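Local coordinates for thylakoid lumenal 15 kDa protein 1, chloroplastic (Arabidopsis thaliana, PDB 3N90) that is of unknown function but folds as a right-handed quadrilateral beta helix of pentapeptide repeats in the thylakoid lumen of the chloroplast, at residues 29-34 / 47-52; 53-59 / 72-78. The protein carries 2 engineered substitutions. One frame throughout, in Å; residues are numbered along the deposited sequence.

Interaction 1. Residues 29-34 / 47-52; sequences IRQDFK and KLLGAS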
ATOM      1  N   ILE A  29       3.601  -5.057 -11.552  1.00 13.49           N
ATOM      2  CA  ILE A  29       4.853  -5.373 -10.892  1.00 14.47           C
ATOM      3  C   ILE A  29       5.862  -4.280 -11.182  1.00 12.97           C
ATOM      4  O   ILE A  29       6.128  -3.956 -12.338  1.00 13.74           O
ATOM      5  CB  ILE A  29       5.332  -6.756 -11.366  1.00 13.55           C
ATOM      6  CG1 ILE A  29       4.352  -7.839 -10.865  1.00 15.52           C
ATOM      7  CG2 ILE A  29       6.794  -6.976 -10.983  1.00 13.91           C
ATOM      8  CD1 ILE A  29       4.662  -9.289 -11.381  1.00 17.39           C
ATOM      9  N   ARG A  30       6.422  -3.678 -10.132  1.00 12.25           N
ATOM     10  CA  ARG A  30       7.433  -2.642 -10.287  1.00 11.50           C
ATOM     11  C   ARG A  30       6.978  -1.419 -11.118  1.00 10.91           C
ATOM     12  O   ARG A  30       7.795  -0.681 -11.615  1.00 14.18           O
ATOM     13  CB  ARG A  30       8.753  -3.235 -10.823  1.00 11.01           C
ATOM     14  CG  ARG A  30       9.379  -4.188  -9.766  1.00 10.93           C
ATOM     15  CD  ARG A  30      10.539  -4.942 -10.388  1.00 13.43           C
ATOM     16  NE  ARG A  30      11.241  -5.778  -9.407  1.00 15.92           N
ATOM     17  CZ  ARG A  30      11.843  -6.925  -9.688  1.00 17.27           C
ATOM     18  NH1 ARG A  30      11.780  -7.428 -10.918  1.00 16.57           N
ATOM     19  NH2 ARG A  30      12.488  -7.585  -8.722  1.00 17.71           N
ATOM     20  N   GLN A  31       5.663  -1.224 -11.166  1.00 11.75           N
ATOM     21  CA  GLN A  31       5.089   0.000 -11.733  1.00 11.85           C
ATOM     22  C   GLN A  31       5.580   1.227 -10.943  1.00 12.30           C
ATOM     23  O   GLN A  31       5.660   1.202  -9.684  1.00 12.03           O
ATOM     24  CB  GLN A  31       3.576  -0.068 -11.694  1.00 11.75           C
ATOM     25  CG  GLN A  31       2.927   0.885 -12.714  1.00 13.66           C
ATOM     26  CD  GLN A  31       3.212   0.501 -14.157  1.00 16.93           C
ATOM     27  OE1 GLN A  31       3.265  -0.701 -14.493  1.00 16.18           O
ATOM     28  NE2 GLN A  31       3.387   1.515 -15.031  1.00 12.62           N
ATOM     29  N   ASP A  32       5.914   2.294 -11.683  1.00 12.30           N
ATOM     30  CA  ASP A  32       6.453   3.524 -11.107  1.00 12.57           C
ATOM     31  C   ASP A  32       5.291   4.535 -10.933  1.00 11.48           C
ATOM     32  O   ASP A  32       4.859   5.164 -11.881  1.00 12.91           O
ATOM     33  CB  ASP A  32       7.546   4.134 -12.015  1.00 14.14           C
ATOM     34  CG  ASP A  32       8.288   5.300 -11.354  1.00 16.15           C
ATOM     35  OD1 ASP A  32       7.894   5.750 -10.238  1.00 16.12           O
ATOM     36  OD2 ASP A  32       9.300   5.780 -11.927  1.00 21.35           O
ATOM     37  N   PHE A  33       4.781   4.652  -9.719  1.00 10.26           N
ATOM     38  CA  PHE A  33       3.811   5.701  -9.387  1.00  9.83           C
ATOM     39  C   PHE A  33       4.454   6.793  -8.522  1.00  9.74           C
ATOM     40  O   PHE A  33       3.740   7.475  -7.755  1.00  9.93           O
ATOM     41  CB  PHE A  33       2.633   5.121  -8.587  1.00 10.24           C
ATOM     42  CG  PHE A  33       1.778   4.204  -9.362  1.00 11.73           C
ATOM     43  CD1 PHE A  33       0.790   4.696 -10.216  1.00  8.65           C
ATOM     44  CD2 PHE A  33       1.912   2.833  -9.212  1.00 11.82           C
ATOM     45  CE1 PHE A  33      -0.042   3.802 -10.912  1.00 12.46           C
ATOM     46  CE2 PHE A  33       1.101   1.943  -9.929  1.00 13.03           C
ATOM     47  CZ  PHE A  33       0.129   2.407 -10.763  1.00 12.55           C
ATOM     48  N   LYS A  34       5.773   6.981  -8.622  1.00 10.09           N
ATOM     49  CA  LYS A  34       6.426   8.037  -7.842  1.00 10.66           C
ATOM     50  C   LYS A  34       5.764   9.399  -8.085  1.00 10.88           C
ATOM     51  O   LYS A  34       5.549   9.779  -9.237  1.00 10.46           O
ATOM     52  CB  LYS A  34       7.914   8.133  -8.208  1.00 11.18           C
ATOM     53  CG  LYS A  34       8.625   9.266  -7.504  1.00 11.30           C
ATOM     54  CD  LYS A  34      10.138   9.012  -7.676  1.00 17.97           C
ATOM     55  CE  LYS A  34      10.925  10.178  -7.155  1.00 19.04           C
ATOM     56  NZ  LYS A  34      12.329  10.274  -7.684  1.00 23.51           N
ATOM     57  N   LYS A  47      -1.530  -6.619  -8.453  1.00 15.92           N
ATOM     58  CA  LYS A  47      -0.238  -7.212  -8.174  1.00 15.77           C
ATOM     59  C   LYS A  47       0.807  -6.114  -8.331  1.00 15.48           C
ATOM     60  O   LYS A  47       1.111  -5.634  -9.442  1.00 16.42           O
ATOM     61  CB  LYS A  47       0.056  -8.445  -9.050  1.00 18.25           C
ATOM     62  CG  LYS A  47      -1.016  -9.517  -9.064  1.00 20.91           C
ATOM     63  CD  LYS A  47      -1.427 -10.001  -7.666  1.00 27.42           C
ATOM     64  CE  LYS A  47      -2.412 -11.188  -7.732  1.00 27.33           C
ATOM     65  NZ  LYS A  47      -2.360 -11.990  -6.464  1.00 31.67           N
ATOM     66  N   LEU A  48       1.319  -5.671  -7.182  1.00 14.00           N
ATOM     67  CA  LEU A  48       2.183  -4.497  -7.132  1.00 12.14           C
ATOM     68  C   LEU A  48       3.543  -4.809  -6.476  1.00 12.73           C
ATOM     69  O   LEU A  48       4.157  -3.945  -5.818  1.00 11.73           O
ATOM     70  CB  LEU A  48       1.478  -3.381  -6.346  1.00 11.81           C
ATOM     71  CG  LEU A  48       0.339  -2.654  -7.097  1.00 10.38           C
ATOM     72  CD1 LEU A  48      -0.743  -2.141  -6.177  1.00 15.16           C
ATOM     73  CD2 LEU A  48       0.989  -1.523  -7.887  1.00  9.69           C
ATOM     74  N   LEU A  49       4.014  -6.041  -6.646  1.00 12.42           N
ATOM     75  CA  LEU A  49       5.308  -6.373  -6.117  1.00 13.37           C
ATOM     76  C   LEU A  49       6.355  -5.351  -6.573  1.00 12.97           C
ATOM     77  O   LEU A  49       6.508  -5.106  -7.772  1.00 14.19           O
ATOM     78  CB  LEU A  49       5.719  -7.791  -6.530  1.00 13.46           C
ATOM     79  CG  LEU A  49       7.114  -8.238  -6.052  1.00 17.25           C
ATOM     80  CD1 LEU A  49       7.061  -9.721  -5.665  1.00 21.31           C
ATOM     81  CD2 LEU A  49       8.255  -7.929  -7.051  1.00 20.94           C
ATOM     82  N   GLY A  50       7.075  -4.752  -5.632  1.00 11.23           N
ATOM     83  CA  GLY A  50       8.227  -3.864  -6.007  1.00 12.39           C
ATOM     84  C   GLY A  50       7.825  -2.519  -6.636  1.00 10.70           C
ATOM     85  O   GLY A  50       8.690  -1.738  -7.057  1.00 12.86           O
ATOM     86  N   ALA A  51       6.522  -2.229  -6.618  1.00 11.29           N
ATOM     87  CA  ALA A  51       6.002  -0.958  -7.193  1.00 11.52           C
ATOM     88  C   ALA A  51       6.505   0.216  -6.360  1.00 11.99           C
ATOM     89  O   ALA A  51       6.770   0.041  -5.168  1.00 13.03           O
ATOM     90  CB  ALA A  51       4.452  -0.977  -7.215  1.00 11.14           C
ATOM     91  N   SER A  52       6.638   1.409  -6.955  1.00 11.37           N
ATOM     92  CA  SER A  52       7.042   2.587  -6.193  1.00 11.09           C
ATOM     93  C   SER A  52       5.830   3.501  -6.016  1.00 10.51           C
ATOM     94  O   SER A  52       5.235   3.915  -7.013  1.00 10.93           O
ATOM     95  CB  SER A  52       8.138   3.388  -6.877  1.00 12.28           C
ATOM     96  OG  SER A  52       8.450   4.577  -6.147  1.00 11.06           O
TER
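Two neighbouring coils of the right-handed quadrilateral beta helix meet where R30-F33 stacks on L49-S52; four pentapeptides make one turn, so F33 lies one coil ahead of F53. The backbones supply the main grip. R30 N donates to L49 O (2.8 Å), then S52 N donates to Q31 O and F33 N to S52 O. D32 and S52 form a single beta bridge. On the later coil L48-A51 folds into a type II turn, whose third position at positive phi is taken by G50. Glycine suits the positive phi, and with R30 CG 3.9 Å from G50 CA there is little room for a side chain on that side.

At this outer corner the extended R30 chain climbs alongside the turn, and L49 CD2 lies over one face of the guanidinium, 4.4 Å from R30 NE. Nearby, I29 CG2 meets L49 CD2 at 4.3 Å. Inward, F33 and L48 cross at about a right angle, with F33 CE2 4.0 Å from L48 CD2, while S52 O sits at the edge of the F33 ring. F23 and F43 also pack against this ring, edge to face. A51 CB rests 3.5 Å from Q31 O, a close approach that the small alanine side chain suits. Q31 itself turns its amide toward T13 and Y8, whose oxygens receive NE2.

D32 places CG anti to its own N (chi1 -171°), which lets OD1 accept K34 N at 2.9 Å in an Asx turn. S52 OG, with the same first torsion, accepts F54 N one coil later. Two side chains of different type thus do the same job on successive coils, each holding the backbone N two residues on, while inward apolar groups and backbone bonds between coils bind the stack.

Interaction 2. Residues 53-59 / 72-78; sequences FFDADLT and DFSLANV
F53-T59 and D72-V78 run in parallel register on successive coils, tied by four backbone bonds: F53 N to D72 O, D55 N to S74 O, N77 N to A56 O and L58 N to N77 O. Type II turns at F53-A56 and F73-A76 stack one on the other, and D57 bridges N77 beyond them. Inside the helix, F53 and F73 lie side by side and point the same way. Their planes are 12° apart but slid so far that the rings barely overlap, leaving F53 CD2 3.6 Å from F73 CE1. L58 crosses F73 at about a right angle and brings CD1 to the ring edge, in its plane, 3.7 Å from F73 CE1. A76 is small enough for CB to sit 3.4 Å from F53 O.

On the outside, F54 is partly exposed. With CG anti to its backbone N (chi1 -175°), the ring lies beside L75, whose CD1 approaches F54 CZ at 3.6 Å. S74 O lies over one face, and D72 OD2 meets the edge in plane, 3.4 Å from F54 CD1, so the carboxylate faces the slightly positive C-H rim.

Polar side chains pin the bends. D72 OD1 accepts both S74 N and S74 OG, the hydroxyl on its syn lone pair, and T92 OG1 adds another bond. D57 OD1 repeats this with T59 N and T59 OG1 (2.7 Å). The N77 amide lies almost coplanar with the D57 carboxylate, yet N77 ND2 is 3.5 Å from D57 OD1 at a poor angle and makes no hydrogen bond there; the amide oxygen, N77 OD1, bonds T79 OG1. D57 and D72 each close an Asx turn on their own bend and also reach other coils, through R39 and T92, a network likely to favour the ionised form.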
ATOM      1  N   PHE A  53       5.493   3.777  -4.771  1.00  9.49           N
ATOM      2  CA  PHE A  53       4.511   4.872  -4.415  1.00  9.46           C
ATOM      3  C   PHE A  53       5.263   5.998  -3.689  1.00  8.96           C
ATOM      4  O   PHE A  53       4.683   6.731  -2.884  1.00 10.38           O
ATOM      5  CB  PHE A  53       3.374   4.325  -3.552  1.00  9.54           C
ATOM      6  CG  PHE A  53       2.486   3.349  -4.303  1.00  9.88           C
ATOM      7  CD1 PHE A  53       1.529   3.814  -5.203  1.00  8.67           C
ATOM      8  CD2 PHE A  53       2.642   1.969  -4.134  1.00  9.26           C
ATOM      9  CE1 PHE A  53       0.719   2.901  -5.898  1.00 11.13           C
ATOM     10  CE2 PHE A  53       1.852   1.068  -4.825  1.00  9.73           C
ATOM     11  CZ  PHE A  53       0.879   1.537  -5.700  1.00  9.72           C
ATOM     12  N   PHE A  54       6.535   6.165  -4.040  1.00  9.31           N
ATOM     13  CA  PHE A  54       7.397   7.135  -3.387  1.00 10.07           C
ATOM     14  C   PHE A  54       6.796   8.557  -3.484  1.00 10.51           C
ATOM     15  O   PHE A  54       6.652   9.086  -4.582  1.00 10.76           O
ATOM     16  CB  PHE A  54       8.787   7.148  -4.030  1.00 10.84           C
ATOM     17  CG  PHE A  54       9.764   8.035  -3.317  1.00 12.65           C
ATOM     18  CD1 PHE A  54      10.631   7.482  -2.353  1.00 14.48           C
ATOM     19  CD2 PHE A  54       9.823   9.405  -3.568  1.00 12.57           C
ATOM     20  CE1 PHE A  54      11.549   8.276  -1.660  1.00 15.33           C
ATOM     21  CE2 PHE A  54      10.760  10.219  -2.871  1.00 16.58           C
ATOM     22  CZ  PHE A  54      11.616   9.632  -1.911  1.00 16.27           C
ATOM     23  N   ASP A  55       6.432   9.143  -2.345  1.00 11.42           N
ATOM     24  CA  ASP A  55       5.815  10.486  -2.319  1.00 11.53           C
ATOM     25  C   ASP A  55       4.532  10.585  -3.156  1.00 11.05           C
ATOM     26  O   ASP A  55       4.177  11.698  -3.595  1.00 11.48           O
ATOM     27  CB  ASP A  55       6.788  11.565  -2.805  1.00 10.86           C
ATOM     28  CG  ASP A  55       6.775  12.815  -1.907  1.00 12.52           C
ATOM     29  OD1 ASP A  55       5.822  13.009  -1.127  1.00 13.53           O
ATOM     30  OD2 ASP A  55       7.790  13.537  -1.929  1.00 12.52           O
ATOM     31  N   ALA A  56       3.862   9.457  -3.394  1.00 10.85           N
ATOM     32  CA  ALA A  56       2.510   9.465  -3.981  1.00 10.02           C
ATOM     33  C   ALA A  56       1.452   9.894  -2.973  1.00 10.29           C
ATOM     34  O   ALA A  56       1.649   9.816  -1.762  1.00 12.34           O
ATOM     35  CB  ALA A  56       2.140   8.102  -4.644  1.00 10.24           C
ATOM     36  N   ASP A  57       0.318  10.349  -3.481  1.00 10.58           N
ATOM     37  CA  ASP A  57      -0.827  10.640  -2.625  1.00 10.63           C
ATOM     38  C   ASP A  57      -1.878   9.583  -2.840  1.00 10.68           C
ATOM     39  O   ASP A  57      -2.511   9.503  -3.897  1.00  9.91           O
ATOM     40  CB  ASP A  57      -1.394  12.036  -2.930  1.00 10.72           C
ATOM     41  CG  ASP A  57      -2.580  12.404  -2.037  1.00 13.72           C
ATOM     42  OD1 ASP A  57      -2.963  11.614  -1.152  1.00 16.04           O
ATOM     43  OD2 ASP A  57      -3.115  13.531  -2.216  1.00 15.51           O
ATOM     44  N   LEU A  58      -2.031   8.725  -1.834  1.00 11.12           N
ATOM     45  CA  LEU A  58      -2.935   7.579  -1.952  1.00 12.10           C
ATOM     46  C   LEU A  58      -4.255   7.785  -1.210  1.00 12.55           C
ATOM     47  O   LEU A  58      -5.016   6.826  -0.999  1.00 12.14           O
ATOM     48  CB  LEU A  58      -2.220   6.284  -1.475  1.00 11.80           C
ATOM     49  CG  LEU A  58      -1.291   5.691  -2.554  1.00 11.93           C
ATOM     50  CD1 LEU A  58      -0.148   4.856  -1.955  1.00 14.03           C
ATOM     51  CD2 LEU A  58      -2.120   4.837  -3.570  1.00 13.46           C
ATOM     52  N   THR A  59      -4.525   9.020  -0.803  1.00 11.51           N
ATOM     53  CA  THR A  59      -5.622   9.270   0.114  1.00 12.80           C
ATOM     54  C   THR A  59      -6.918   8.596  -0.359  1.00 12.46           C
ATOM     55  O   THR A  59      -7.342   8.800  -1.508  1.00 13.32           O
ATOM     56  CB  THR A  59      -5.861  10.795   0.266  1.00 12.86           C
ATOM     57  OG1 THR A  59      -4.712  11.386   0.876  1.00 12.91           O
ATOM     58  CG2 THR A  59      -7.101  11.023   1.153  1.00 13.27           C
ATOM     59  N   ASP A  72       7.452   0.449  -2.322  1.00 12.84           N
ATOM     60  CA  ASP A  72       8.004   1.581  -1.578  1.00 12.06           C
ATOM     61  C   ASP A  72       6.912   2.613  -1.312  1.00 12.93           C
ATOM     62  O   ASP A  72       6.401   3.224  -2.261  1.00 11.30           O
ATOM     63  CB  ASP A  72       9.135   2.223  -2.335  1.00 13.15           C
ATOM     64  CG  ASP A  72       9.851   3.315  -1.519  1.00 14.11           C
ATOM     65  OD1 ASP A  72       9.643   3.393  -0.287  1.00 18.51           O
ATOM     66  OD2 ASP A  72      10.623   4.079  -2.103  1.00 20.43           O
ATOM     67  N   PHE A  73       6.560   2.797  -0.037  1.00 11.65           N
ATOM     68  CA  PHE A  73       5.590   3.811   0.320  1.00 12.51           C
ATOM     69  C   PHE A  73       6.282   4.992   1.026  1.00 12.07           C
ATOM     70  O   PHE A  73       5.623   5.798   1.676  1.00 12.19           O
ATOM     71  CB  PHE A  73       4.511   3.245   1.244  1.00 14.24           C
ATOM     72  CG  PHE A  73       3.596   2.280   0.574  1.00 13.84           C
ATOM     73  CD1 PHE A  73       2.450   2.727  -0.088  1.00 13.31           C
ATOM     74  CD2 PHE A  73       3.864   0.923   0.617  1.00 14.60           C
ATOM     75  CE1 PHE A  73       1.590   1.815  -0.711  1.00 14.26           C
ATOM     76  CE2 PHE A  73       3.020   0.029   0.002  1.00 14.25           C
ATOM     77  CZ  PHE A  73       1.880   0.478  -0.657  1.00 14.76           C
ATOM     78  N   SER A  74       7.596   5.088   0.904  1.00 11.54           N
ATOM     79  CA  SER A  74       8.304   6.172   1.603  1.00 12.10           C
ATOM     80  C   SER A  74       7.708   7.511   1.194  1.00 11.85           C
ATOM     81  O   SER A  74       7.489   7.734   0.017  1.00 11.41           O
ATOM     82  CB  SER A  74       9.789   6.125   1.295  1.00 12.07           C
ATOM     83  OG  SER A  74      10.300   4.870   1.736  1.00 14.14           O
ATOM     84  N   LEU A  75       7.455   8.363   2.188  1.00 12.27           N
ATOM     85  CA  LEU A  75       6.946   9.752   1.987  1.00 12.69           C
ATOM     86  C   LEU A  75       5.524   9.817   1.442  1.00 13.43           C
ATOM     87  O   LEU A  75       5.012  10.919   1.187  1.00 13.88           O
ATOM     88  CB  LEU A  75       7.847  10.584   1.054  1.00 12.22           C
ATOM     89  CG  LEU A  75       9.365  10.600   1.298  1.00 12.33           C
ATOM     90  CD1 LEU A  75      10.046  11.712   0.550  1.00 13.08           C
ATOM     91  CD2 LEU A  75       9.609  10.726   2.764  1.00 14.56           C
ATOM     92  N   ALA A  76       4.897   8.664   1.228  1.00 13.35           N
ATOM     93  CA  ALA A  76       3.544   8.643   0.676  1.00 12.74           C
ATOM     94  C   ALA A  76       2.507   9.098   1.697  1.00 13.79           C
ATOM     95  O   ALA A  76       2.659   8.901   2.929  1.00 13.17           O
ATOM     96  CB  ALA A  76       3.174   7.212   0.138  1.00 12.20           C
ATOM     97  N   ASN A  77       1.450   9.690   1.161  1.00 13.24           N
ATOM     98  CA  ASN A  77       0.236   9.974   1.922  1.00 14.36           C
ATOM     99  C   ASN A  77      -0.691   8.758   1.781  1.00 13.39           C
ATOM    100  O   ASN A  77      -1.314   8.555   0.745  1.00 14.11           O
ATOM    101  CB  ASN A  77      -0.399  11.267   1.382  1.00 13.83           C
ATOM    102  CG  ASN A  77      -1.604  11.690   2.164  1.00 17.15           C
ATOM    103  OD1 ASN A  77      -2.106  10.928   2.990  1.00 19.76           O
ATOM    104  ND2 ASN A  77      -2.075  12.919   1.928  1.00 15.36           N
ATOM    105  N   VAL A  78      -0.742   7.945   2.820  1.00 14.21           N
ATOM    106  CA  VAL A  78      -1.540   6.732   2.823  1.00 14.88           C
ATOM    107  C   VAL A  78      -2.677   6.890   3.826  1.00 16.00           C
ATOM    108  O   VAL A  78      -2.961   5.992   4.623  1.00 16.60           O
ATOM    109  CB  VAL A  78      -0.627   5.486   3.085  1.00 15.82           C
ATOM    110  CG1 VAL A  78      -1.329   4.205   2.608  1.00 15.95           C
ATOM    111  CG2 VAL A  78       0.663   5.635   2.291  1.00 14.66           C
TER

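Interactions 1 and 2 join successive coils, whose backbones run parallel, by backbone hydrogen bonds, and they share a continuous strip of chain, since 47-52 runs directly into 53-59. They abut: F33 CD2 lies 3.5 Å from F53 CE1, so the phenylalanine column of 53-59/72-78 extends into 29-34, and A51 O probably accepts D72 N. Interaction 2 sits nearer the chain centre, with 7 of 14 residues buried against 4 of 12, though D55 stays at the surface; it adds the F53-F73 ring pair and two aspartates with multiply bonded OD1 atoms. Interaction 1, toward the N-terminal end, has the more exposed rim, an arginine beside leucine, and receives polar support from helix 10-13.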